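Local coordinates for protein DynF (Micromonospora chersina, PDB 6UBL) that is of unknown function but belongs to the dynemicin biosynthesis pathway and holds palmitic acid in its beta barrel, so probably binds an extended hydrophobic molecule, at residues I42-F48 with T57-D61; I155-D159 with L198-M202; L85-M90 with T101-N105. One frame throughout, in Å; residues are numbered along the deposited sequence.

Contact 1: I42-F48 with T57-D61; sequences INSIDTF and TVAFD
This is the antiparallel pairing of two neighbouring strands, the arms of a beta hairpin in the wall of the DynF beta barrel. Residues 42-48 belong to strand 37-50 and residues 57-61 to strand 54-68; both are in beta conformation, with segment axes 4.6 Å apart at closest approach and N-to-C directions at 154°. Asn43 lies across from Asp61, Ile45 from Ala59 and Thr47 from Thr57 as non-hydrogen-bonded pairs, CA to CA 4.3, 4.4 and 4.3 Å. Between them come two hydrogen-bonded pairs. Ser44 N donates to Phe60 O (3.0 Å) and Phe60 N to Ser44 O (2.8 Å); Asp46 N donates to Val58 O (2.9 Å) and Val58 N to Asp46 O (2.8 Å).

The two faces differ sharply. Ser44, Asp46, Val58 and Phe60 are buried on one, turned to the barrel interior, where Ser44 OG (chi1 p) donates to Asp46 OD1 at 2.8 Å. Neighbouring Ile42 (chi1 t) touches the bound palmitic acid. Phe48 (chi1 m) packs its CZ 4.2 Å from Phe60 CZ, while its ring edge also meets Val58, CE2 to CG2 4.2 Å. Phe60 (chi1 m) continues onto Val102 and Met90 of the following strands.

The other face, bearing Asn43, Ile45, Thr47, Thr57, Ala59 and Asp61, is more exposed. There Ile45 CG2 touches Thr57 CG2 at 3.5 Å, and the hydroxyls Thr47 OG1 and Thr57 OG1 share a 3.2 Å hydrogen bond. Asn43 OD1 is hydrogen-bonded to Asn201 of strand 193-205; its ND2 donates to a water at 3.2 Å, which in turn donates to Asp61 OD1 at 3.0 Å.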
ATOM      1  N   ILE A  42     -16.724  15.068  -0.506  1.00 25.90           N
ATOM      2  CA  ILE A  42     -15.344  14.909  -0.952  1.00 24.57           C
ATOM      3  C   ILE A  42     -15.282  15.147  -2.454  1.00 26.33           C
ATOM      4  O   ILE A  42     -16.220  14.838  -3.185  1.00 27.43           O
ATOM      5  CB  ILE A  42     -14.792  13.512  -0.561  1.00 26.55           C
ATOM      6  CG1 ILE A  42     -13.322  13.370  -0.989  1.00 27.52           C
ATOM      7  CG2 ILE A  42     -15.621  12.398  -1.196  1.00 30.37           C
ATOM      8  CD1 ILE A  42     -12.669  12.082  -0.526  1.00 31.91           C
ATOM      9  N   ASN A  43     -14.165  15.702  -2.914  1.00 26.34           N
ATOM     10  CA  ASN A  43     -13.855  15.783  -4.335  1.00 26.46           C
ATOM     11  C   ASN A  43     -12.419  15.311  -4.544  1.00 25.71           C
ATOM     12  O   ASN A  43     -11.612  15.269  -3.606  1.00 26.24           O
ATOM     13  CB  ASN A  43     -14.081  17.183  -4.912  1.00 28.36           C
ATOM     14  CG  ASN A  43     -13.265  18.250  -4.227  1.00 32.71           C
ATOM     15  OD1 ASN A  43     -12.034  18.220  -4.255  1.00 30.96           O
ATOM     16  ND2 ASN A  43     -13.946  19.203  -3.598  1.00 41.16           N
ATOM     17  N   SER A  44     -12.108  14.923  -5.778  1.00 26.97           N
ATOM     18  CA  SER A  44     -10.767  14.442  -6.078  1.00 26.00           C
ATOM     19  C   SER A  44     -10.468  14.660  -7.554  1.00 26.87           C
ATOM     20  O   SER A  44     -11.358  14.925  -8.369  1.00 27.53           O
ATOM     21  CB  SER A  44     -10.594  12.954  -5.721  1.00 27.69           C
ATOM     22  OG  SER A  44     -11.256  12.098  -6.639  1.00 26.23           O
ATOM     23  N   ILE A  45      -9.185  14.542  -7.881  1.00 25.64           N
ATOM     24  CA  ILE A  45      -8.692  14.550  -9.253  1.00 26.38           C
ATOM     25  C   ILE A  45      -7.809  13.317  -9.381  1.00 27.45           C
ATOM     26  O   ILE A  45      -6.868  13.145  -8.597  1.00 25.31           O
ATOM     27  CB  ILE A  45      -7.893  15.821  -9.586  1.00 28.47           C
ATOM     28  CG1 ILE A  45      -8.801  17.048  -9.505  1.00 32.13           C
ATOM     29  CG2 ILE A  45      -7.287  15.709 -10.984  1.00 29.34           C
ATOM     30  CD1 ILE A  45      -8.058  18.360  -9.500  1.00 37.61           C
ATOM     31  N   ASP A  46      -8.150  12.434 -10.317  1.00 26.90           N
ATOM     32  CA  ASP A  46      -7.491  11.149 -10.475  1.00 28.24           C
ATOM     33  C   ASP A  46      -6.912  11.062 -11.879  1.00 28.59           C
ATOM     34  O   ASP A  46      -7.584  11.407 -12.852  1.00 29.41           O
ATOM     35  CB  ASP A  46      -8.469   9.977 -10.375  1.00 27.27           C
ATOM     36  CG  ASP A  46      -9.295   9.971  -9.106  1.00 29.15           C
ATOM     37  OD1 ASP A  46      -9.341  10.979  -8.373  1.00 26.83           O
ATOM     38  OD2 ASP A  46      -9.952   8.930  -8.863  1.00 29.69           O
ATOM     39  N   THR A  47      -5.697  10.544 -12.006  1.00 26.04           N
ATOM     40  CA  THR A  47      -5.096  10.314 -13.316  1.00 25.95           C
ATOM     41  C   THR A  47      -4.910   8.823 -13.570  1.00 25.88           C
ATOM     42  O   THR A  47      -4.372   8.100 -12.719  1.00 25.63           O
ATOM     43  CB  THR A  47      -3.759  11.042 -13.448  1.00 29.33           C
ATOM     44  OG1 THR A  47      -3.980  12.458 -13.323  1.00 31.28           O
ATOM     45  CG2 THR A  47      -3.132  10.743 -14.800  1.00 34.02           C
ATOM     46  N   PHE A  48      -5.340   8.371 -14.751  1.00 29.18           N
ATOM     47  CA  PHE A  48      -5.310   6.961 -15.125  1.00 29.04           C
ATOM     48  C   PHE A  48      -4.454   6.797 -16.373  1.00 28.12           C
ATOM     49  O   PHE A  48      -4.637   7.532 -17.355  1.00 30.71           O
ATOM     50  CB  PHE A  48      -6.700   6.415 -15.474  1.00 27.52           C
ATOM     51  CG  PHE A  48      -7.720   6.574 -14.384  1.00 28.90           C
ATOM     52  CD1 PHE A  48      -7.877   5.616 -13.397  1.00 28.04           C
ATOM     53  CD2 PHE A  48      -8.552   7.688 -14.372  1.00 30.84           C
ATOM     54  CE1 PHE A  48      -8.825   5.768 -12.404  1.00 27.24           C
ATOM     55  CE2 PHE A  48      -9.495   7.843 -13.383  1.00 29.29           C
ATOM     56  CZ  PHE A  48      -9.638   6.886 -12.397  1.00 27.59           C
ATOM     57  N   THR A  57      -6.981  12.498 -17.044  1.00 29.89           N
ATOM     58  CA  THR A  57      -7.183  13.136 -15.756  1.00 29.83           C
ATOM     59  C   THR A  57      -8.669  13.428 -15.598  1.00 27.11           C
ATOM     60  O   THR A  57      -9.269  14.099 -16.453  1.00 31.25           O
ATOM     61  CB  THR A  57      -6.372  14.426 -15.669  1.00 35.47           C
ATOM     62  OG1 THR A  57      -4.978  14.117 -15.825  1.00 39.17           O
ATOM     63  CG2 THR A  57      -6.583  15.071 -14.313  1.00 36.59           C
ATOM     64  N   VAL A  58      -9.257  12.940 -14.501  1.00 28.22           N
ATOM     65  CA  VAL A  58     -10.697  13.006 -14.300  1.00 28.66           C
ATOM     66  C   VAL A  58     -10.985  13.593 -12.930  1.00 28.76           C
ATOM     67  O   VAL A  58     -10.393  13.169 -11.926  1.00 27.23           O
ATOM     68  CB  VAL A  58     -11.365  11.628 -14.433  1.00 30.34           C
ATOM     69  CG1 VAL A  58     -12.879  11.753 -14.290  1.00 30.83           C
ATOM     70  CG2 VAL A  58     -10.999  10.982 -15.756  1.00 31.51           C
ATOM     71  N   ALA A  59     -11.918  14.544 -12.889  1.00 29.39           N
ATOM     72  CA  ALA A  59     -12.361  15.148 -11.642  1.00 28.24           C
ATOM     73  C   ALA A  59     -13.597  14.419 -11.136  1.00 27.48           C
ATOM     74  O   ALA A  59     -14.519  14.121 -11.905  1.00 29.92           O
ATOM     75  CB  ALA A  59     -12.709  16.619 -11.880  1.00 33.09           C
ATOM     76  N   PHE A  60     -13.624  14.169  -9.831  1.00 26.91           N
ATOM     77  CA  PHE A  60     -14.706  13.444  -9.188  1.00 27.59           C
ATOM     78  C   PHE A  60     -15.292  14.259  -8.043  1.00 29.55           C
ATOM     79  O   PHE A  60     -14.596  15.047  -7.401  1.00 30.53           O
ATOM     80  CB  PHE A  60     -14.200  12.130  -8.585  1.00 28.92           C
ATOM     81  CG  PHE A  60     -13.769  11.113  -9.591  1.00 27.47           C
ATOM     82  CD1 PHE A  60     -12.533  11.203 -10.206  1.00 28.75           C
ATOM     83  CD2 PHE A  60     -14.593  10.048  -9.907  1.00 27.72           C
ATOM     84  CE1 PHE A  60     -12.133  10.255 -11.128  1.00 28.12           C
ATOM     85  CE2 PHE A  60     -14.204   9.103 -10.831  1.00 27.50           C
ATOM     86  CZ  PHE A  60     -12.970   9.202 -11.441  1.00 28.43           C
ATOM     87  N   ASP A  61     -16.580  14.043  -7.787  1.00 27.05           N
ATOM     88  CA  ASP A  61     -17.276  14.640  -6.659  1.00 29.40           C
ATOM     89  C   ASP A  61     -18.164  13.562  -6.055  1.00 28.23           C
ATOM     90  O   ASP A  61     -18.660  12.676  -6.757  1.00 29.45           O
ATOM     91  CB  ASP A  61     -18.099  15.854  -7.102  1.00 34.45           C
ATOM     92  CG  ASP A  61     -18.739  16.581  -5.941  1.00 46.74           C
ATOM     93  OD1 ASP A  61     -18.015  16.930  -4.984  1.00 48.63           O
ATOM     94  OD2 ASP A  61     -19.961  16.849  -5.998  1.00 57.40           O
TER
HETATM   95  O   HOH W   1     -17.061  18.772  -2.834  1.00 53.23           O

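Contact 2: I155-D159 with L198-M202; sequences ILTID and LRFNM. With PLM (palmitic acid), chain C.
Two strands that share no hydrogen bond meet through side chains that line the site of a bound palmitic acid. Residues 155-159 and 198-202 are extended segments whose axes come no nearer than 8.7 Å and which cross at -49°. Leu156 lies nearest Leu198 (CA to CA 8.7 Å) and Ile158 nearest Asn201 (9.1 Å). Leu156, Ile158, Leu198, Phe200 and Met202 all direct their CA-to-CB bonds toward the other segment. In the beta barrel the two strands are next-but-one neighbours, each hydrogen-bonded to strand 170-183, and the curl of the sheet probably brings these side chains together in the lipid-filled interior. Asp159 forms a salt bridge with Arg177 of the second subunit. Leu156 CD2 reaches Leu198 CD2 and Phe200 CE2, both at 3.8 Å. Phe200, with chi1 p, is central: its CZ is 3.8 Å from Ile158 CG1 and 3.6 Å from Thr157 O. Ile158 (chi1 m, chi2 t) extends CD1 to 3.6 Å from Met202 CG, the methionine being folded m, m, m. Leu156 CD1 comes within 3.2 Å of palmitic acid atom CA. Palmitic acid C7 lies 3.6 Å from Phe200 CZ, C8 3.6 Å from Met202 SD, and CF 3.6 Å from Leu198 CD1.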
ATOM      1  N   ILE A 155      -3.564   4.177  -0.591  1.00 21.05           N
ATOM      2  CA  ILE A 155      -3.234   4.825   0.668  1.00 21.09           C
ATOM      3  C   ILE A 155      -3.563   6.308   0.524  1.00 21.77           C
ATOM      4  O   ILE A 155      -2.967   7.012  -0.305  1.00 24.22           O
ATOM      5  CB  ILE A 155      -1.754   4.626   1.012  1.00 21.14           C
ATOM      6  CG1 ILE A 155      -1.409   3.131   1.137  1.00 21.71           C
ATOM      7  CG2 ILE A 155      -1.395   5.427   2.263  1.00 24.04           C
ATOM      8  CD1 ILE A 155      -2.261   2.319   2.085  1.00 23.77           C
ATOM      9  N   LEU A 156      -4.524   6.787   1.317  1.00 22.30           N
ATOM     10  CA  LEU A 156      -4.996   8.168   1.240  1.00 22.28           C
ATOM     11  C   LEU A 156      -4.661   8.861   2.553  1.00 22.57           C
ATOM     12  O   LEU A 156      -4.937   8.327   3.630  1.00 22.64           O
ATOM     13  CB  LEU A 156      -6.509   8.202   1.025  1.00 24.36           C
ATOM     14  CG  LEU A 156      -6.894   7.496  -0.274  1.00 29.20           C
ATOM     15  CD1 LEU A 156      -8.294   6.943  -0.217  1.00 41.24           C
ATOM     16  CD2 LEU A 156      -6.752   8.459  -1.449  1.00 26.67           C
ATOM     17  N   THR A 157      -4.062  10.035   2.466  1.00 21.19           N
ATOM     18  CA  THR A 157      -3.501  10.694   3.632  1.00 21.68           C
ATOM     19  C   THR A 157      -3.990  12.128   3.734  1.00 22.49           C
ATOM     20  O   THR A 157      -4.227  12.801   2.734  1.00 23.41           O
ATOM     21  CB  THR A 157      -1.972  10.658   3.600  1.00 22.61           C
ATOM     22  OG1 THR A 157      -1.491  11.294   2.414  1.00 23.21           O
ATOM     23  CG2 THR A 157      -1.479   9.216   3.642  1.00 23.31           C
ATOM     24  N   ILE A 158      -4.160  12.573   4.974  1.00 22.05           N
ATOM     25  CA  ILE A 158      -4.416  13.966   5.294  1.00 23.64           C
ATOM     26  C   ILE A 158      -3.446  14.341   6.405  1.00 22.70           C
ATOM     27  O   ILE A 158      -3.473  13.737   7.486  1.00 23.52           O
ATOM     28  CB  ILE A 158      -5.864  14.219   5.749  1.00 21.67           C
ATOM     29  CG1 ILE A 158      -6.865  13.768   4.695  1.00 22.19           C
ATOM     30  CG2 ILE A 158      -6.036  15.707   6.061  1.00 24.86           C
ATOM     31  CD1 ILE A 158      -8.304  13.800   5.188  1.00 23.43           C
ATOM     32  N   ASP A 159      -2.629  15.357   6.158  1.00 21.86           N
ATOM     33  CA  ASP A 159      -1.680  15.869   7.133  1.00 22.18           C
ATOM     34  C   ASP A 159      -2.261  17.116   7.782  1.00 24.27           C
ATOM     35  O   ASP A 159      -3.304  17.639   7.370  1.00 25.57           O
ATOM     36  CB  ASP A 159      -0.341  16.154   6.452  1.00 25.99           C
ATOM     37  CG  ASP A 159       0.278  14.891   5.837  1.00 26.04           C
ATOM     38  OD1 ASP A 159       0.287  13.845   6.506  1.00 27.29           O
ATOM     39  OD2 ASP A 159       0.737  14.951   4.681  1.00 29.38           O
ATOM     40  N   LEU A 198      -3.482  10.824  -7.466  1.00 24.93           N
ATOM     41  CA  LEU A 198      -4.791  11.148  -6.920  1.00 24.80           C
ATOM     42  C   LEU A 198      -4.581  12.216  -5.859  1.00 25.39           C
ATOM     43  O   LEU A 198      -3.726  12.057  -4.980  1.00 25.85           O
ATOM     44  CB  LEU A 198      -5.431   9.898  -6.314  1.00 26.28           C
ATOM     45  CG  LEU A 198      -6.914  10.042  -5.937  1.00 27.62           C
ATOM     46  CD1 LEU A 198      -7.629   8.714  -5.970  1.00 29.44           C
ATOM     47  CD2 LEU A 198      -7.004  10.673  -4.554  1.00 29.00           C
ATOM     48  N   ARG A 199      -5.359  13.291  -5.944  1.00 24.01           N
ATOM     49  CA  ARG A 199      -5.411  14.315  -4.918  1.00 24.29           C
ATOM     50  C   ARG A 199      -6.879  14.523  -4.587  1.00 26.49           C
ATOM     51  O   ARG A 199      -7.757  14.276  -5.420  1.00 29.27           O
ATOM     52  CB  ARG A 199      -4.785  15.610  -5.450  1.00 37.49           C
ATOM     53  CG  ARG A 199      -3.407  15.365  -6.056  1.00 60.19           C
ATOM     54  CD  ARG A 199      -2.651  16.641  -6.360  1.00 91.38           C
ATOM     55  NE  ARG A 199      -1.238  16.503  -6.016  1.00112.39           N
ATOM     56  CZ  ARG A 199      -0.703  16.938  -4.880  1.00122.48           C
ATOM     57  NH1 ARG A 199      -1.462  17.544  -3.977  1.00123.97           N
ATOM     58  NH2 ARG A 199       0.590  16.769  -4.645  1.00126.40           N
ATOM     59  N   PHE A 200      -7.152  14.933  -3.352  1.00 25.98           N
ATOM     60  CA  PHE A 200      -8.534  15.100  -2.934  1.00 25.31           C
ATOM     61  C   PHE A 200      -8.643  16.221  -1.917  1.00 25.49           C
ATOM     62  O   PHE A 200      -7.647  16.678  -1.351  1.00 26.62           O
ATOM     63  CB  PHE A 200      -9.157  13.788  -2.408  1.00 25.91           C
ATOM     64  CG  PHE A 200      -8.580  13.279  -1.105  1.00 23.70           C
ATOM     65  CD1 PHE A 200      -9.144  13.634   0.117  1.00 25.91           C
ATOM     66  CD2 PHE A 200      -7.489  12.412  -1.096  1.00 23.01           C
ATOM     67  CE1 PHE A 200      -8.623  13.158   1.309  1.00 23.93           C
ATOM     68  CE2 PHE A 200      -6.975  11.933   0.091  1.00 22.32           C
ATOM     69  CZ  PHE A 200      -7.542  12.304   1.300  1.00 22.86           C
ATOM     70  N   ASN A 201      -9.881  16.665  -1.712  1.00 25.56           N
ATOM     71  CA  ASN A 201     -10.216  17.599  -0.653  1.00 25.32           C
ATOM     72  C   ASN A 201     -11.428  17.064   0.079  1.00 25.15           C
ATOM     73  O   ASN A 201     -12.404  16.650  -0.554  1.00 26.54           O
ATOM     74  CB  ASN A 201     -10.576  18.989  -1.190  1.00 28.43           C
ATOM     75  CG  ASN A 201      -9.433  19.646  -1.903  1.00 32.06           C
ATOM     76  OD1 ASN A 201      -8.464  20.078  -1.284  1.00 32.81           O
ATOM     77  ND2 ASN A 201      -9.535  19.728  -3.221  1.00 36.63           N
ATOM     78  N   MET A 202     -11.363  17.062   1.402  1.00 24.84           N
ATOM     79  CA  MET A 202     -12.558  16.788   2.182  1.00 27.08           C
ATOM     80  C   MET A 202     -13.466  18.008   2.147  1.00 27.73           C
ATOM     81  O   MET A 202     -12.996  19.151   2.166  1.00 29.81           O
ATOM     82  CB  MET A 202     -12.196  16.486   3.631  1.00 27.46           C
ATOM     83  CG  MET A 202     -11.292  15.284   3.831  1.00 28.42           C
ATOM     84  SD  MET A 202     -11.862  13.770   3.033  1.00 29.23           S
ATOM     85  CE  MET A 202     -13.479  13.561   3.786  1.00 28.69           C
TER
HETATM   86  C1  PLM C 301     -13.021  11.145   9.983  1.00 26.72           C
HETATM   87  O1  PLM C 301     -14.218  10.882   9.526  1.00 27.89           O
HETATM   88  O2  PLM C 301     -12.816  11.697  11.033  1.00 28.65           O
HETATM   89  C2  PLM C 301     -11.920  10.717   9.066  1.00 30.96           C
HETATM   90  C3  PLM C 301     -12.066  11.137   7.627  1.00 33.20           C
HETATM   91  C4  PLM C 301     -10.861  10.665   6.871  1.00 38.34           C
HETATM   92  C5  PLM C 301     -11.103  10.344   5.444  1.00 39.44           C
HETATM   93  C6  PLM C 301      -9.870   9.786   4.775  1.00 47.12           C
HETATM   94  C7  PLM C 301      -9.686  10.371   3.401  1.00 56.47           C
HETATM   95  C8  PLM C 301     -10.950  10.317   2.580  1.00 61.11           C
HETATM   96  C9  PLM C 301     -11.434   8.921   2.297  1.00 62.79           C
HETATM   97  CA  PLM C 301     -10.919   8.402   0.983  1.00 66.98           C
HETATM   98  CB  PLM C 301     -11.689   8.980  -0.188  1.00 67.92           C
HETATM   99  CC  PLM C 301     -11.917   7.963  -1.267  1.00 64.69           C
HETATM  100  CD  PLM C 301     -11.101   8.165  -2.515  1.00 57.49           C
HETATM  101  CE  PLM C 301     -10.846   6.853  -3.210  1.00 50.83           C
HETATM  102  CF  PLM C 301     -10.501   6.951  -4.664  1.00 50.35           C
HETATM  103  CG  PLM C 301     -10.287   5.612  -5.274  1.00 51.13           C

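Contact 3: L85-M90 with T101-N105; sequences LIEMKM and TVTLN
Leu85 (chi1 t, chi2 p) packs its CD2 3.7 Å from Leu104 CD2 at one end of this antiparallel contact, while Leu104 CD1 lies 3.2 Å from Leu85 O. Ile86 and Glu87 point their CA-to-CB bonds away from residues 101-105 and form a classic beta bulge opposite Arg65 of strand 54-68; Glu87 also salt-bridges Arg65. At Met88 the backbones are joined through water, which accepts from Met88 N (3.0 Å) and Leu104 N (3.1 Å). The Met88 side chain, t, t, p in the conformer given, brings CE to 3.5 Å from Val102 CG1. Lys89 points its CA-to-CB bond away, though its CE lies 4.2 Å from Thr101 CG2. Direct pairing comes at Met90: Met90 N donates to Val102 O (3.0 Å) and Val102 N to Met90 O (2.8 Å), with CA atoms 5.1 Å apart. The segment axes approach to 4.9 Å at 176°; consecutive strands 81-92 and 100-104 form a beta hairpin of the barrel wall, with Met88 and Val102 touching the bound palmitic acid.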
ATOM      1  N   LEU A  85     -13.716   3.161   6.428  1.00 21.98           N
ATOM      2  CA  LEU A  85     -14.510   3.740   5.350  1.00 21.40           C
ATOM      3  C   LEU A  85     -15.565   2.698   4.994  1.00 23.85           C
ATOM      4  O   LEU A  85     -15.234   1.624   4.490  1.00 24.75           O
ATOM      5  CB  LEU A  85     -13.609   4.065   4.163  1.00 23.53           C
ATOM      6  CG  LEU A  85     -14.238   4.584   2.883  1.00 27.77           C
ATOM      7  CD1 LEU A  85     -15.049   5.835   3.150  1.00 29.48           C
ATOM      8  CD2 LEU A  85     -13.149   4.854   1.846  1.00 25.81           C
ATOM      9  N   ILE A  86     -16.832   2.995   5.291  1.00 23.34           N
ATOM     10  CA  ILE A  86     -17.887   1.989   5.187  1.00 22.95           C
ATOM     11  C   ILE A  86     -18.785   2.138   3.963  1.00 24.05           C
ATOM     12  O   ILE A  86     -19.499   1.179   3.614  1.00 25.83           O
ATOM     13  CB  ILE A  86     -18.748   1.881   6.463  1.00 23.77           C
ATOM     14  CG1 ILE A  86     -19.563   3.160   6.705  1.00 24.48           C
ATOM     15  CG2 ILE A  86     -17.886   1.576   7.676  1.00 28.21           C
ATOM     16  CD1 ILE A  86     -20.517   3.051   7.902  1.00 25.62           C
ATOM     17  N   GLU A  87     -18.772   3.294   3.306  1.00 23.41           N
ATOM     18  CA  GLU A  87     -19.561   3.465   2.097  1.00 22.93           C
ATOM     19  C   GLU A  87     -19.011   4.686   1.376  1.00 23.44           C
ATOM     20  O   GLU A  87     -18.534   5.630   2.017  1.00 24.58           O
ATOM     21  CB  GLU A  87     -21.050   3.701   2.416  1.00 25.75           C
ATOM     22  CG  GLU A  87     -21.974   3.470   1.222  1.00 28.22           C
ATOM     23  CD  GLU A  87     -23.444   3.595   1.574  1.00 29.19           C
ATOM     24  OE1 GLU A  87     -23.757   4.042   2.693  1.00 29.52           O
ATOM     25  OE2 GLU A  87     -24.296   3.216   0.733  1.00 31.09           O
ATOM     26  N   MET A  88     -19.041   4.639   0.043  0.55 25.82           N
ATOM     27  CA  MET A  88     -18.556   5.734  -0.783  0.55 27.21           C
ATOM     28  C   MET A  88     -19.375   5.793  -2.062  0.55 26.81           C
ATOM     29  O   MET A  88     -19.927   4.784  -2.515  0.55 26.67           O
ATOM     30  CB  MET A  88     -17.085   5.532  -1.157  0.55 26.51           C
ATOM     31  CG  MET A  88     -16.461   6.634  -2.002  0.55 27.24           C
ATOM     32  SD  MET A  88     -14.681   6.363  -2.107  0.55 29.95           S
ATOM     33  CE  MET A  88     -14.580   4.820  -2.997  0.55 29.47           C
ATOM     34  N   LYS A  89     -19.458   6.992  -2.631  1.00 25.57           N
ATOM     35  CA  LYS A  89     -19.875   7.148  -4.020  1.00 25.27           C
ATOM     36  C   LYS A  89     -19.215   8.420  -4.539  1.00 26.34           C
ATOM     37  O   LYS A  89     -19.501   9.513  -4.038  1.00 28.08           O
ATOM     38  CB  LYS A  89     -21.397   7.243  -4.176  1.00 27.49           C
ATOM     39  CG  LYS A  89     -21.827   7.292  -5.646  1.00 34.12           C
ATOM     40  CD  LYS A  89     -23.339   7.201  -5.851  1.00 43.02           C
ATOM     41  CE  LYS A  89     -23.689   6.931  -7.322  1.00 57.98           C
ATOM     42  NZ  LYS A  89     -25.142   6.679  -7.548  1.00 69.21           N
ATOM     43  N   MET A  90     -18.324   8.288  -5.516  1.00 26.87           N
ATOM     44  CA  MET A  90     -17.785   9.444  -6.217  1.00 28.76           C
ATOM     45  C   MET A  90     -17.994   9.249  -7.709  1.00 29.66           C
ATOM     46  O   MET A  90     -17.846   8.139  -8.225  1.00 29.78           O
ATOM     47  CB  MET A  90     -16.309   9.632  -5.924  1.00 29.57           C
ATOM     48  CG  MET A  90     -16.030   9.887  -4.466  1.00 27.48           C
ATOM     49  SD  MET A  90     -14.301  10.179  -4.137  1.00 33.93           S
ATOM     50  CE  MET A  90     -14.179  11.890  -4.656  1.00 29.07           C
ATOM     51  N   THR A 101     -17.725   5.727 -11.893  1.00 27.91           N
ATOM     52  CA  THR A 101     -18.305   5.720 -10.557  1.00 26.37           C
ATOM     53  C   THR A 101     -17.429   4.874  -9.650  1.00 28.05           C
ATOM     54  O   THR A 101     -17.135   3.714  -9.971  1.00 28.65           O
ATOM     55  CB  THR A 101     -19.741   5.171 -10.593  1.00 27.00           C
ATOM     56  OG1 THR A 101     -20.539   5.972 -11.455  1.00 30.12           O
ATOM     57  CG2 THR A 101     -20.345   5.183  -9.189  1.00 29.66           C
ATOM     58  N   VAL A 102     -17.010   5.460  -8.530  1.00 26.48           N
ATOM     59  CA  VAL A 102     -16.103   4.815  -7.592  1.00 26.26           C
ATOM     60  C   VAL A 102     -16.861   4.503  -6.313  1.00 28.10           C
ATOM     61  O   VAL A 102     -17.464   5.393  -5.705  1.00 26.58           O
ATOM     62  CB  VAL A 102     -14.865   5.682  -7.325  1.00 27.03           C
ATOM     63  CG1 VAL A 102     -13.876   4.931  -6.457  1.00 27.50           C
ATOM     64  CG2 VAL A 102     -14.207   6.101  -8.633  1.00 26.72           C
ATOM     65  N   THR A 103     -16.838   3.232  -5.919  1.00 25.44           N
ATOM     66  CA  THR A 103     -17.482   2.744  -4.709  1.00 24.34           C
ATOM     67  C   THR A 103     -16.499   1.824  -3.999  1.00 24.48           C
ATOM     68  O   THR A 103     -15.379   1.606  -4.468  1.00 26.19           O
ATOM     69  CB  THR A 103     -18.773   2.009  -5.067  1.00 27.45           C
ATOM     70  OG1 THR A 103     -18.470   0.937  -5.961  1.00 28.41           O
ATOM     71  CG2 THR A 103     -19.768   2.957  -5.742  1.00 29.14           C
ATOM     72  N   LEU A 104     -16.907   1.275  -2.861  1.00 24.45           N
ATOM     73  CA  LEU A 104     -16.048   0.343  -2.149  1.00 24.45           C
ATOM     74  C   LEU A 104     -16.192  -1.086  -2.663  1.00 24.13           C
ATOM     75  O   LEU A 104     -17.279  -1.538  -3.033  1.00 25.92           O
ATOM     76  CB  LEU A 104     -16.367   0.346  -0.651  1.00 24.66           C
ATOM     77  CG  LEU A 104     -16.147   1.663   0.081  1.00 27.80           C
ATOM     78  CD1 LEU A 104     -16.515   1.449   1.552  1.00 29.54           C
ATOM     79  CD2 LEU A 104     -14.733   2.167  -0.059  1.00 28.64           C
ATOM     80  N   ASN A 105     -15.078  -1.804  -2.644  1.00 23.30           N
ATOM     81  CA  ASN A 105     -15.086  -3.239  -2.899  1.00 23.02           C
ATOM     82  C   ASN A 105     -15.628  -3.947  -1.662  1.00 24.19           C
ATOM     83  O   ASN A 105     -15.006  -3.867  -0.597  1.00 25.68           O
ATOM     84  CB  ASN A 105     -13.666  -3.709  -3.177  1.00 24.44           C
ATOM     85  CG  ASN A 105     -13.597  -5.169  -3.578  1.00 27.74           C
ATOM     86  OD1 ASN A 105     -14.510  -5.948  -3.306  1.00 28.79           O
ATOM     87  ND2 ASN A 105     -12.495  -5.553  -4.217  1.00 25.08           N
TER
HETATM   88  O   HOH W   2     -19.498   1.951  -1.282  1.00 26.10           O

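The three contacts belong to one curled sheet, and each puts side chains against the bound palmitic acid. Contacts 1 and 2, centres 11 Å apart, adjoin where strands 37-50 and 193-205 pair: Ile45 N lies 2.9 Å from Arg199 O, and Asn43 O 2.9 Å from Asn201 N, both probable hydrogen bonds. Contacts 1 and 3, centres 14 Å apart, meet through side chains, with Met90 CE 3.5 Å from Ser44 OG and Phe60 CE2 3.7 Å from Val102 CG2. Contacts 2 and 3 do not touch; their nearest atoms are about 6 Å apart. Besides touching contact 2, palmitic acid places CB 3.3 Å from Ile42 CD1 (contact 1) and CC 3.3 Å from Met88 SD (contact 3).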